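PDB 4YOD: thioredoxin-like protein from Bacteroides caccae ATCC 43185, which is of unknown function but carries a thioredoxin-like domain, which suggests a role in thiol-disulphide redox chemistry. Local coordinates for residues L211-I216 / K234-G239. Numbering follows the deposited sequence.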
loop_
_atom_site.group_PDB
_atom_site.type_symbol
_atom_site.label_atom_id
_atom_site.label_comp_id
_atom_site.label_asym_id
_atom_site.label_seq_id
_atom_site.Cartn_x
_atom_site.Cartn_y
_atom_site.Cartn_z
ATOM N N LEU A 211 -3.911 -22.385 -6.902
ATOM C CA LEU A 211 -3.307 -21.066 -7.094
ATOM C C LEU A 211 -2.758 -20.890 -8.505
ATOM O O LEU A 211 -2.077 -21.774 -9.021
ATOM C CB LEU A 211 -2.164 -20.880 -6.062
ATOM C CG LEU A 211 -1.178 -19.698 -6.225
ATOM C CD1 LEU A 211 -1.789 -18.417 -5.768
ATOM C CD2 LEU A 211 0.071 -19.917 -5.361
ATOM N N ILE A 212 -3.039 -19.740 -9.110
ATOM C CA ILE A 212 -2.479 -19.363 -10.400
ATOM C C ILE A 212 -1.565 -18.161 -10.158
ATOM O O ILE A 212 -1.937 -17.238 -9.424
ATOM C CB ILE A 212 -3.575 -19.091 -11.482
ATOM C CG1 ILE A 212 -4.179 -20.432 -12.012
ATOM C CG2 ILE A 212 -3.026 -18.241 -12.649
ATOM C CD1 ILE A 212 -5.524 -20.264 -12.788
ATOM N N VAL A 213 -0.365 -18.188 -10.752
ATOM C CA VAL A 213 0.541 -17.049 -10.690
ATOM C C VAL A 213 0.529 -16.402 -12.097
ATOM O O VAL A 213 0.907 -17.037 -13.086
ATOM C CB VAL A 213 1.966 -17.392 -10.189
ATOM C CG1 VAL A 213 2.842 -16.137 -10.173
ATOM C CG2 VAL A 213 1.925 -18.019 -8.794
ATOM N N LEU A 214 0.041 -15.169 -12.173
ATOM C CA LEU A 214 -0.017 -14.391 -13.397
ATOM C C LEU A 214 1.000 -13.260 -13.321
ATOM O O LEU A 214 0.850 -12.345 -12.508
ATOM C CB LEU A 214 -1.444 -13.830 -13.627
ATOM C CG LEU A 214 -1.657 -12.966 -14.879
ATOM C CD1 LEU A 214 -1.534 -13.797 -16.160
ATOM C CD2 LEU A 214 -3.013 -12.302 -14.865
ATOM N N SER A 215 2.038 -13.314 -14.159
ATOM C CA SER A 215 3.019 -12.230 -14.173
ATOM C C SER A 215 2.653 -11.317 -15.325
ATOM O O SER A 215 2.326 -11.812 -16.406
ATOM C CB SER A 215 4.442 -12.760 -14.294
ATOM O OG SER A 215 4.701 -13.192 -15.618
ATOM N N ILE A 216 2.645 -10.005 -15.086
ATOM C CA ILE A 216 2.262 -9.066 -16.130
ATOM C C ILE A 216 3.297 -7.949 -16.268
ATOM O O ILE A 216 3.666 -7.275 -15.295
ATOM C CB ILE A 216 0.809 -8.517 -15.976
ATOM C CG1 ILE A 216 0.418 -7.564 -17.134
ATOM C CG2 ILE A 216 0.547 -7.858 -14.625
ATOM C CD1 ILE A 216 0.079 -8.258 -18.437
ATOM N N LYS A 234 7.901 -21.930 -15.866
ATOM C CA LYS A 234 6.934 -22.326 -16.899
ATOM C C LYS A 234 5.550 -22.600 -16.299
ATOM O O LYS A 234 4.548 -22.536 -17.011
ATOM C CB LYS A 234 7.433 -23.570 -17.661
ATOM C CG LYS A 234 8.502 -23.251 -18.696
ATOM C CD LYS A 234 8.870 -24.472 -19.521
ATOM C CE LYS A 234 9.954 -24.167 -20.524
ATOM N NZ LYS A 234 10.397 -25.389 -21.250
ATOM N N GLU A 235 5.509 -22.894 -14.987
ATOM C CA GLU A 235 4.306 -23.180 -14.198
ATOM C C GLU A 235 3.444 -21.923 -14.002
ATOM O O GLU A 235 2.271 -22.039 -13.651
ATOM C CB GLU A 235 4.689 -23.798 -12.839
ATOM C CG GLU A 235 5.358 -25.168 -12.949
ATOM C CD GLU A 235 6.813 -25.222 -13.394
ATOM O OE1 GLU A 235 7.556 -24.240 -13.158
ATOM O OE2 GLU A 235 7.217 -26.262 -13.966
ATOM N N TRP A 236 4.010 -20.728 -14.246
ATOM C CA TRP A 236 3.255 -19.477 -14.144
ATOM C C TRP A 236 2.749 -19.065 -15.508
ATOM O O TRP A 236 3.285 -19.509 -16.526
ATOM C CB TRP A 236 4.107 -18.325 -13.570
ATOM C CG TRP A 236 4.761 -18.532 -12.233
ATOM C CD1 TRP A 236 4.684 -19.629 -11.424
ATOM C CD2 TRP A 236 5.665 -17.628 -11.596
ATOM N NE1 TRP A 236 5.459 -19.449 -10.308
ATOM C CE2 TRP A 236 6.074 -18.228 -10.383
ATOM C CE3 TRP A 236 6.133 -16.337 -11.908
ATOM C CZ2 TRP A 236 6.961 -17.605 -9.502
ATOM C CZ3 TRP A 236 6.997 -15.711 -11.026
ATOM C CH2 TRP A 236 7.406 -16.343 -9.840
ATOM N N ILE A 237 1.730 -18.199 -15.527
ATOM C CA ILE A 237 1.203 -17.606 -16.747
ATOM C C ILE A 237 1.963 -16.288 -16.874
ATOM O O ILE A 237 1.848 -15.434 -16.002
ATOM C CB ILE A 237 -0.344 -17.475 -16.709
ATOM C CG1 ILE A 237 -0.987 -18.862 -16.447
ATOM C CG2 ILE A 237 -0.886 -16.820 -17.996
ATOM C CD1 ILE A 237 -2.472 -18.875 -16.261
ATOM N N ASN A 238 2.826 -16.174 -17.892
ATOM C CA ASN A 238 3.686 -15.002 -18.068
ATOM C C ASN A 238 3.273 -14.193 -19.285
ATOM O O ASN A 238 3.481 -14.627 -20.426
ATOM C CB ASN A 238 5.148 -15.454 -18.163
ATOM C CG ASN A 238 5.581 -16.252 -16.955
ATOM O OD1 ASN A 238 5.498 -15.787 -15.814
ATOM N ND2 ASN A 238 5.991 -17.497 -17.167
ATOM N N GLY A 239 2.677 -13.034 -19.033
ATOM C CA GLY A 239 2.162 -12.172 -20.090
ATOM C C GLY A 239 2.620 -10.729 -20.110
ATOM O O GLY A 239 3.308 -10.256 -19.202
HETATM O O HOH W 1 0.142 -20.601 -12.462
HETATM O O HOH W 2 5.459 -11.209 -17.508
#
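Val213 lays its CG1 methyl over one face of the Trp236 indole, 3.7 Å from the centroid of the five-membered ring, a CH-pi contact. With CG1 anti to the backbone N (chi1 179°), that methyl lies near CD2 while CB meets the CG-CD1 side; a beta-branched residue can offer both to the indole. Ile206 touches both side chains, so the pair packs between the sheet and helix 200-207. Beyond Trp236 the chains run parallel: Ile237 N bonds Val213 O, Ser215 N bonds Ile237 O (2.8 Å), and Gly239 N bonds Ser215 O. On the face of Leu214, isoleucine's two branches let Ile237 reach two neighbours, CG2 to Leu214 CD1 (3.6 Å) and CD1 to Ile212 CG2 (3.7 Å); Tyr159 touches Leu214 and Ile237. On the other face serine's short hydroxyl donates to Asn238 OD1 at 2.7 Å, in the amide plane on a lone pair; asparagine suits because ND2 can also donate, to Pro233 O. One water donates to Ser215 OG and Gly239 O; another links Val213 N to Glu235 O. In this beta-alpha-beta unit of the thioredoxin-like fold, backbone bonds and apolar contacts hold the edge strand, and amide and water satisfy the buried serine hydroxyl.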